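Local coordinates for protein esterase (Xanthomonas oryzae pv. oryzae, PDB 3H2G) that hydrolyses ester bonds as an esterase of the alpha/beta-hydrolase type that degrades rice cell walls and contributes to virulence, at residues 137-141 against 142-146; 313-316 against 317-320; 15-18 against 19-22. All coordinates share one frame; numbering follows the deposited sequence.

Contact 1: residues 137-141 against 142-146; sequences PYLHS and ASEAS
His140 ND1 and Ser143 OG meet 2.8 Å apart at the N-terminus of helix 141-162, where a type II beta turn from Pro137 to His140 runs into the helix and His140 takes the N-cap position. The bond is nearly straight, 162°, and either partner could donate. Ser143 OG sits between its own backbone N and carbonyl carbon (chi1 61°), which turns it back toward the preceding turn, where it comes within 3.3 Å of Pro137 CB. The imidazole reaches it because His140 CG stands anti to the backbone N (chi1 -178°); the serine oxygen then lies at the ring edge, near the ring plane. A water joins Ser143 OG to Pro137 O, so the hydroxyl is held by ring and water together. This buried side is closed further by Thr245 of helix 231-246, which touches Pro137 and His140. Glu144 packs on the inner side too, its extended chain bringing OE1 to 3.1 Å from Leu139 CA while the side chain rests on His180 and Thr181 of helix 177-192. The looser side belongs to Ala142, the one exposed residue here, whose methyl group is only in van der Waals contact with the imidazole, CB to His140 CE1 being 3.6 Å. The first helical turn closes with Glu144 N donating to His140 O at 3.0 Å, almost in line with the carbonyl bond.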
ATOM      1  N   PRO A 137       4.316  -6.427  -9.406  1.00  4.06           N
ATOM      2  CA  PRO A 137       5.510  -6.585  -8.567  1.00  5.21           C
ATOM      3  C   PRO A 137       5.132  -6.326  -7.108  1.00  4.73           C
ATOM      4  O   PRO A 137       5.450  -5.279  -6.543  1.00  5.88           O
ATOM      5  CB  PRO A 137       6.465  -5.518  -9.110  1.00  5.98           C
ATOM      6  CG  PRO A 137       5.982  -5.281 -10.522  1.00  6.97           C
ATOM      7  CD  PRO A 137       4.487  -5.308 -10.347  1.00  5.56           C
ATOM      8  N   TYR A 138       4.435  -7.286  -6.514  1.00  4.68           N
ATOM      9  CA  TYR A 138       3.987  -7.193  -5.130  1.00  4.20           C
ATOM     10  C   TYR A 138       5.161  -6.980  -4.165  1.00  4.67           C
ATOM     11  O   TYR A 138       6.147  -7.709  -4.206  1.00  4.70           O
ATOM     12  CB  TYR A 138       3.223  -8.478  -4.777  1.00  4.38           C
ATOM     13  CG  TYR A 138       2.583  -8.514  -3.406  1.00  5.04           C
ATOM     14  CD1 TYR A 138       1.748  -7.484  -2.972  1.00  5.92           C
ATOM     15  CD2 TYR A 138       2.774  -9.607  -2.560  1.00  4.26           C
ATOM     16  CE1 TYR A 138       1.116  -7.544  -1.727  1.00  5.76           C
ATOM     17  CE2 TYR A 138       2.145  -9.677  -1.315  1.00  4.29           C
ATOM     18  CZ  TYR A 138       1.320  -8.643  -0.907  1.00  5.52           C
ATOM     19  OH  TYR A 138       0.702  -8.707   0.325  1.00  5.01           O
ATOM     20  N   LEU A 139       5.044  -5.961  -3.315  1.00  5.25           N
ATOM     21  CA  LEU A 139       6.061  -5.635  -2.316  1.00  5.54           C
ATOM     22  C   LEU A 139       7.444  -5.300  -2.878  1.00  7.00           C
ATOM     23  O   LEU A 139       8.464  -5.497  -2.207  1.00  6.46           O
ATOM     24  CB  LEU A 139       6.166  -6.775  -1.295  1.00  6.37           C
ATOM     25  CG  LEU A 139       4.875  -6.999  -0.493  1.00  6.81           C
ATOM     26  CD1 LEU A 139       4.981  -8.273   0.340  1.00  8.44           C
ATOM     27  CD2 LEU A 139       4.617  -5.789   0.395  1.00  8.31           C
ATOM     28  N   HIS A 140       7.467  -4.785  -4.105  1.00  5.58           N
ATOM     29  CA  HIS A 140       8.711  -4.391  -4.760  1.00  5.98           C
ATOM     30  C   HIS A 140       8.863  -2.880  -4.578  1.00  4.23           C
ATOM     31  O   HIS A 140       8.232  -2.092  -5.281  1.00  5.41           O
ATOM     32  CB  HIS A 140       8.658  -4.739  -6.252  1.00  5.86           C
ATOM     33  CG  HIS A 140       9.915  -4.413  -6.993  1.00  6.54           C
ATOM     34  ND1 HIS A 140       9.935  -3.583  -8.093  1.00  8.19           N
ATOM     35  CD2 HIS A 140      11.195  -4.810  -6.799  1.00  7.80           C
ATOM     36  CE1 HIS A 140      11.172  -3.483  -8.545  1.00  8.19           C
ATOM     37  NE2 HIS A 140      11.957  -4.218  -7.778  1.00  6.36           N
ATOM     38  N   SER A 141       9.702  -2.490  -3.625  1.00  5.32           N
ATOM     39  CA  SER A 141       9.927  -1.085  -3.303  1.00  4.81           C
ATOM     40  C   SER A 141      10.128  -0.146  -4.488  1.00  5.41           C
ATOM     41  O   SER A 141       9.477   0.898  -4.577  1.00  4.85           O
ATOM     42  CB  SER A 141      11.121  -0.959  -2.352  1.00  4.86           C
ATOM     43  OG  SER A 141      10.930  -1.751  -1.191  1.00  7.04           O
ATOM     44  N   ALA A 142      11.024  -0.511  -5.400  1.00  5.81           N
ATOM     45  CA  ALA A 142      11.319   0.340  -6.549  1.00  6.35           C
ATOM     46  C   ALA A 142      10.131   0.679  -7.445  1.00  5.52           C
ATOM     47  O   ALA A 142       9.924   1.849  -7.772  1.00  6.26           O
ATOM     48  CB  ALA A 142      12.434  -0.283  -7.385  1.00  5.31           C
ATOM     49  N   SER A 143       9.358  -0.326  -7.850  1.00  5.74           N
ATOM     50  CA  SER A 143       8.217  -0.076  -8.729  1.00  5.17           C
ATOM     51  C   SER A 143       6.992   0.454  -7.986  1.00  6.42           C
ATOM     52  O   SER A 143       6.124   1.085  -8.588  1.00  6.06           O
ATOM     53  CB  SER A 143       7.862  -1.335  -9.537  1.00  4.19           C
ATOM     54  OG  SER A 143       7.505  -2.415  -8.699  1.00  7.17           O
ATOM     55  N   GLU A 144       6.910   0.198  -6.684  1.00  5.90           N
ATOM     56  CA  GLU A 144       5.799   0.735  -5.907  1.00  5.07           C
ATOM     57  C   GLU A 144       6.032   2.243  -5.853  1.00  5.16           C
ATOM     58  O   GLU A 144       5.100   3.044  -5.980  1.00  3.75           O
ATOM     59  CB  GLU A 144       5.797   0.161  -4.486  1.00  6.26           C
ATOM     60  CG  GLU A 144       5.190  -1.230  -4.373  1.00  5.09           C
ATOM     61  CD  GLU A 144       5.329  -1.799  -2.980  1.00  5.39           C
ATOM     62  OE1 GLU A 144       4.711  -2.840  -2.690  1.00  5.78           O
ATOM     63  OE2 GLU A 144       6.068  -1.200  -2.174  1.00  3.77           O
ATOM     64  N   ALA A 145       7.296   2.622  -5.685  1.00  4.96           N
ATOM     65  CA  ALA A 145       7.664   4.029  -5.623  1.00  5.69           C
ATOM     66  C   ALA A 145       7.543   4.709  -6.985  1.00  5.16           C
ATOM     67  O   ALA A 145       6.964   5.794  -7.092  1.00  4.94           O
ATOM     68  CB  ALA A 145       9.090   4.178  -5.085  1.00  3.82           C
ATOM     69  N   SER A 146       8.083   4.078  -8.027  1.00  4.92           N
ATOM     70  CA  SER A 146       8.030   4.664  -9.363  1.00  4.60           C
ATOM     71  C   SER A 146       6.592   4.860  -9.835  1.00  4.73           C
ATOM     72  O   SER A 146       6.262   5.882 -10.434  1.00  4.84           O
ATOM     73  CB  SER A 146       8.809   3.804 -10.367  1.00  4.36           C
ATOM     74  OG  SER A 146       8.242   2.513 -10.524  1.00  5.90           O
TER
HETATM   75  O   HOH W   1       5.046  -2.693  -7.840  1.00  6.00           O

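Contact 2: residues 313-316 against 317-320; sequences DLAR and NNLL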
ATOM      1  N   ASP A 313      15.181 -12.060  -1.885  1.00  7.04           N
ATOM      2  CA  ASP A 313      14.370 -11.084  -2.600  1.00  6.64           C
ATOM      3  C   ASP A 313      13.567 -10.227  -1.626  1.00  4.83           C
ATOM      4  O   ASP A 313      13.352  -9.037  -1.866  1.00  5.34           O
ATOM      5  CB  ASP A 313      13.438 -11.786  -3.594  1.00  5.43           C
ATOM      6  CG  ASP A 313      14.194 -12.448  -4.735  1.00  6.98           C
ATOM      7  OD1 ASP A 313      15.396 -12.147  -4.919  1.00  5.16           O
ATOM      8  OD2 ASP A 313      13.584 -13.261  -5.457  1.00  4.15           O
ATOM      9  N   LEU A 314      13.121 -10.825  -0.525  1.00  4.46           N
ATOM     10  CA  LEU A 314      12.376 -10.069   0.479  1.00  5.33           C
ATOM     11  C   LEU A 314      13.319  -9.058   1.129  1.00  3.99           C
ATOM     12  O   LEU A 314      12.948  -7.907   1.373  1.00  2.68           O
ATOM     13  CB  LEU A 314      11.812 -11.001   1.557  1.00  2.91           C
ATOM     14  CG  LEU A 314      10.692 -11.965   1.163  1.00  4.25           C
ATOM     15  CD1 LEU A 314      10.359 -12.850   2.354  1.00  4.24           C
ATOM     16  CD2 LEU A 314       9.453 -11.181   0.716  1.00  3.11           C
ATOM     17  N   ALA A 315      14.546  -9.492   1.400  1.00  4.92           N
ATOM     18  CA  ALA A 315      15.540  -8.623   2.026  1.00  4.43           C
ATOM     19  C   ALA A 315      15.867  -7.409   1.154  1.00  6.37           C
ATOM     20  O   ALA A 315      16.086  -6.313   1.669  1.00  5.41           O
ATOM     21  CB  ALA A 315      16.817  -9.415   2.329  1.00  7.46           C
ATOM     22  N   ARG A 316      15.904  -7.601  -0.162  1.00  5.74           N
ATOM     23  CA  ARG A 316      16.203  -6.493  -1.067  1.00  8.81           C
ATOM     24  C   ARG A 316      15.109  -5.444  -0.968  1.00  8.25           C
ATOM     25  O   ARG A 316      15.295  -4.293  -1.359  1.00  7.54           O
ATOM     26  CB  ARG A 316      16.289  -6.973  -2.519  1.00 12.88           C
ATOM     27  CG  ARG A 316      17.401  -7.967  -2.800  1.00 19.02           C
ATOM     28  CD  ARG A 316      17.511  -8.215  -4.291  1.00 24.51           C
ATOM     29  NE  ARG A 316      18.411  -9.317  -4.614  1.00 31.01           N
ATOM     30  CZ  ARG A 316      18.736  -9.675  -5.852  1.00 32.62           C
ATOM     31  NH1 ARG A 316      18.237  -9.012  -6.887  1.00 33.60           N
ATOM     32  NH2 ARG A 316      19.554 -10.698  -6.057  1.00 35.76           N
ATOM     33  N   ASN A 317      13.958  -5.849  -0.443  1.00  7.00           N
ATOM     34  CA  ASN A 317      12.849  -4.927  -0.317  1.00  5.88           C
ATOM     35  C   ASN A 317      12.545  -4.489   1.110  1.00  5.81           C
ATOM     36  O   ASN A 317      11.440  -4.042   1.417  1.00  4.55           O
ATOM     37  CB  ASN A 317      11.630  -5.513  -1.028  1.00  5.99           C
ATOM     38  CG  ASN A 317      11.808  -5.512  -2.539  1.00  6.64           C
ATOM     39  OD1 ASN A 317      11.720  -4.465  -3.184  1.00  6.03           O
ATOM     40  ND2 ASN A 317      12.095  -6.675  -3.106  1.00  4.35           N
ATOM     41  N   ASN A 318      13.543  -4.612   1.985  1.00  5.27           N
ATOM     42  CA  ASN A 318      13.394  -4.142   3.357  1.00  5.27           C
ATOM     43  C   ASN A 318      13.477  -2.627   3.222  1.00  4.47           C
ATOM     44  O   ASN A 318      14.078  -2.125   2.275  1.00  6.07           O
ATOM     45  CB  ASN A 318      14.558  -4.590   4.251  1.00  5.50           C
ATOM     46  CG  ASN A 318      14.415  -6.012   4.735  1.00  6.41           C
ATOM     47  OD1 ASN A 318      13.307  -6.508   4.916  1.00  4.43           O
ATOM     48  ND2 ASN A 318      15.544  -6.670   4.976  1.00  7.88           N
ATOM     49  N   LEU A 319      12.885  -1.908   4.167  1.00  5.43           N
ATOM     50  CA  LEU A 319      12.907  -0.444   4.157  1.00  6.33           C
ATOM     51  C   LEU A 319      13.446   0.046   5.495  1.00  6.20           C
ATOM     52  O   LEU A 319      12.881   0.945   6.116  1.00  6.53           O
ATOM     53  CB  LEU A 319      11.491   0.090   3.929  1.00  5.89           C
ATOM     54  CG  LEU A 319      10.936  -0.169   2.527  1.00  7.32           C
ATOM     55  CD1 LEU A 319       9.444   0.143   2.472  1.00  5.87           C
ATOM     56  CD2 LEU A 319      11.708   0.688   1.528  1.00  6.81           C
ATOM     57  N   LEU A 320      14.564  -0.536   5.916  1.00  5.21           N
ATOM     58  CA  LEU A 320      15.157  -0.210   7.206  1.00  6.67           C
ATOM     59  C   LEU A 320      16.463   0.582   7.198  1.00  8.33           C
ATOM     60  O   LEU A 320      16.669   1.454   8.046  1.00  7.90           O
ATOM     61  CB  LEU A 320      15.393  -1.512   7.985  1.00  6.84           C
ATOM     62  CG  LEU A 320      14.217  -2.482   8.114  1.00  6.63           C
ATOM     63  CD1 LEU A 320      14.698  -3.799   8.726  1.00  7.07           C
ATOM     64  CD2 LEU A 320      13.124  -1.853   8.975  1.00  7.44           C
TER
HETATM   65  O   HOH W   2      13.717  -1.733  -0.516  1.00  8.35           O
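Asn317 folds its side chain back over the last turn of helix 309-316, and its amide nitrogen ND2 donates to Asp313 O at 2.9 Å. Along the side chain, CB lies against the backbone, 3.5 Å from Arg316 C and 3.6 Å from Leu314 O. CG follows anti to the carbonyl carbon (chi1 -70°), beside the backbone N, and stays 3.7 Å from Arg316 C. From there the amide splits its two ends between different partners. OD1 leaves the helix and accepts from Ser141 N, while ND2 turns inward to Asp313 O and also donates to Tyr246 OH of helix 231-246. The bond to Asp313 is moderately bent, 147° at the hydrogen, and the carbonyl oxygen lies 19° out of the amide plane. With partners at both ends, the buried amide is fixed in its rotation and supplies a donor to a carbonyl near the end of the helix.

The backbone tightens at the same point. Asn317 N donates to Leu314 O, and Asn318 N to Ala315 O at 3.1 Å; both donors stand well above the carbonyl planes, as expected of three-residue spacing. Beyond them a water bridges Arg316 O and Asn318 O. The side chain of Asn318 lies alongside Ala315, with CG 3.5 Å from Ala315 O, while its OD1 accepts from Glu212 N, at helix 211-218. The whole is a helix C-terminus finished by successive i to i+3 backbone bonds, with an asparagine side-chain amide donating to a carbonyl of the last turn.

Contact 3: residues 15-18 against 19-22; sequences SYTR and DAIS
An N-cap opens helix 18-26 directly after edge strand 7-16, and Thr17 supplies it: Thr17 OG1 accepts from Ala20 N at 3.0 Å. The hydroxyl is placed for this by a chi1 of 68°, which sets OG1 between the backbone N and the carbonyl carbon and leaves CG2 anti to that carbon. OG1 also lies close against the Ala20 methyl, 3.1 Å from its CB. The carbonyl of Thr17 begins the regular helical pattern by accepting from Ile21 N, and Arg18 O receives Ser22 N at 2.9 Å. Ser22 OG accepts from Ala40 N and lies 3.3 Å from Arg18 O, a weak bond at most.

On the outer side Arg18 and Asp19 form a salt bridge between neighbours in sequence. The arginine chain is extended to CD and then bends at chi3 (85°), bringing NH2 to 3.2 Å from Asp19 OD1. The oxygen stands over one face of the guanidinium, toward its rim, and the two planes are 59° apart. No N-H points at it, so the attraction is one of charge alone; Arg74 NH2 lies close to Arg18 NH2, and the aspartate probably offsets that like-charge pair.

Inward, Tyr16 CB touches Ile21 CG1 at 4.1 Å. Both side chains pack on Val110 of helix 108-114, while Arg18 N, in the first turn, donates to Asn43 OD1 of strand 43-54. The residue before the cap thus meets the fourth residue after it through apolar atoms, so this strand-to-helix junction combines a threonine N-cap with a hydrophobic staple, Tyr16 with Ile21.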
ATOM      1  N   SER A  15     -19.171  12.936  -8.206  1.00 11.20           N
ATOM      2  CA  SER A  15     -18.817  13.850  -7.127  1.00 10.21           C
ATOM      3  C   SER A  15     -19.762  13.603  -5.963  1.00  8.78           C
ATOM      4  O   SER A  15     -20.907  13.190  -6.161  1.00  8.19           O
ATOM      5  CB  SER A  15     -18.938  15.311  -7.580  1.00 11.75           C
ATOM      6  OG  SER A  15     -18.045  15.590  -8.643  1.00 18.25           O
ATOM      7  N   TYR A  16     -19.278  13.847  -4.751  1.00  7.69           N
ATOM      8  CA  TYR A  16     -20.086  13.666  -3.551  1.00  8.69           C
ATOM      9  C   TYR A  16     -20.159  14.990  -2.812  1.00  8.92           C
ATOM     10  O   TYR A  16     -19.156  15.687  -2.683  1.00  9.10           O
ATOM     11  CB  TYR A  16     -19.464  12.600  -2.650  1.00  8.99           C
ATOM     12  CG  TYR A  16     -19.184  11.324  -3.392  1.00  9.53           C
ATOM     13  CD1 TYR A  16     -17.875  10.910  -3.639  1.00 11.76           C
ATOM     14  CD2 TYR A  16     -20.229  10.557  -3.907  1.00 10.54           C
ATOM     15  CE1 TYR A  16     -17.614   9.766  -4.385  1.00 13.65           C
ATOM     16  CE2 TYR A  16     -19.978   9.413  -4.656  1.00 13.49           C
ATOM     17  CZ  TYR A  16     -18.670   9.025  -4.892  1.00 13.30           C
ATOM     18  OH  TYR A  16     -18.422   7.905  -5.651  1.00 16.04           O
ATOM     19  N   THR A  17     -21.348  15.334  -2.331  1.00  9.05           N
ATOM     20  CA  THR A  17     -21.538  16.590  -1.618  1.00  9.17           C
ATOM     21  C   THR A  17     -20.983  16.531  -0.202  1.00  9.38           C
ATOM     22  O   THR A  17     -20.830  15.458   0.380  1.00  7.51           O
ATOM     23  CB  THR A  17     -23.028  16.960  -1.514  1.00 10.42           C
ATOM     24  OG1 THR A  17     -23.687  16.026  -0.651  1.00  9.63           O
ATOM     25  CG2 THR A  17     -23.685  16.933  -2.887  1.00 10.87           C
ATOM     26  N   ARG A  18     -20.686  17.703   0.346  1.00  8.74           N
ATOM     27  CA  ARG A  18     -20.171  17.799   1.700  1.00 10.02           C
ATOM     28  C   ARG A  18     -21.172  17.178   2.675  1.00  9.12           C
ATOM     29  O   ARG A  18     -20.786  16.439   3.578  1.00  6.79           O
ATOM     30  CB  ARG A  18     -19.937  19.264   2.070  1.00 10.27           C
ATOM     31  CG  ARG A  18     -19.300  19.462   3.434  1.00 15.77           C
ATOM     32  CD  ARG A  18     -19.177  20.937   3.803  1.00 19.00           C
ATOM     33  NE  ARG A  18     -20.399  21.470   4.403  1.00 26.61           N
ATOM     34  CZ  ARG A  18     -21.498  21.791   3.728  1.00 29.04           C
ATOM     35  NH1 ARG A  18     -21.546  21.642   2.412  1.00 32.85           N
ATOM     36  NH2 ARG A  18     -22.556  22.263   4.376  1.00 32.83           N
ATOM     37  N   ASP A  19     -22.458  17.469   2.483  1.00  8.56           N
ATOM     38  CA  ASP A  19     -23.492  16.933   3.371  1.00 10.33           C
ATOM     39  C   ASP A  19     -23.632  15.417   3.284  1.00 10.37           C
ATOM     40  O   ASP A  19     -23.837  14.749   4.299  1.00 10.30           O
ATOM     41  CB  ASP A  19     -24.852  17.584   3.087  1.00 14.10           C
ATOM     42  CG  ASP A  19     -24.891  19.053   3.469  1.00 17.85           C
ATOM     43  OD1 ASP A  19     -24.128  19.459   4.371  1.00 18.42           O
ATOM     44  OD2 ASP A  19     -25.699  19.798   2.873  1.00 21.24           O
ATOM     45  N   ALA A  20     -23.538  14.875   2.074  1.00  8.54           N
ATOM     46  CA  ALA A  20     -23.644  13.432   1.884  1.00  9.21           C
ATOM     47  C   ALA A  20     -22.502  12.753   2.639  1.00  9.46           C
ATOM     48  O   ALA A  20     -22.690  11.714   3.272  1.00  9.57           O
ATOM     49  CB  ALA A  20     -23.571  13.090   0.399  1.00  8.25           C
ATOM     50  N   ILE A  21     -21.317  13.349   2.572  1.00  8.20           N
ATOM     51  CA  ILE A  21     -20.155  12.798   3.259  1.00  8.13           C
ATOM     52  C   ILE A  21     -20.339  12.900   4.776  1.00  8.08           C
ATOM     53  O   ILE A  21     -20.044  11.955   5.503  1.00  8.31           O
ATOM     54  CB  ILE A  21     -18.860  13.525   2.815  1.00  7.05           C
ATOM     55  CG1 ILE A  21     -18.614  13.251   1.324  1.00  6.04           C
ATOM     56  CG2 ILE A  21     -17.670  13.046   3.647  1.00  7.54           C
ATOM     57  CD1 ILE A  21     -17.442  14.008   0.721  1.00  9.97           C
ATOM     58  N   SER A  22     -20.840  14.037   5.251  1.00  8.92           N
ATOM     59  CA  SER A  22     -21.073  14.216   6.681  1.00  9.87           C
ATOM     60  C   SER A  22     -22.075  13.180   7.176  1.00 11.42           C
ATOM     61  O   SER A  22     -21.958  12.669   8.290  1.00 13.53           O
ATOM     62  CB  SER A  22     -21.613  15.619   6.976  1.00  9.38           C
ATOM     63  OG  SER A  22     -20.600  16.595   6.847  1.00  7.84           O
TER

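Overall arrangement
From the N terminus the chain first meets contact 3, where edge strand 7-16 turns into helix 18-26. Contact 1 follows at the start of helix 141-162, after strand 119-123, and contact 2 comes where helix 309-316 gives way to the loop before strand 328-332. Each closes its own short local turn, and the three lie in series, neither nested nor crossed. In space contacts 1 and 2 come together, with centres 11 Å apart: the start of helix 141-162 meets the end of helix 309-316. Contact 3 stands apart, its centre about 41 Å from that of contact 2, on the opposite side of the chain's centre.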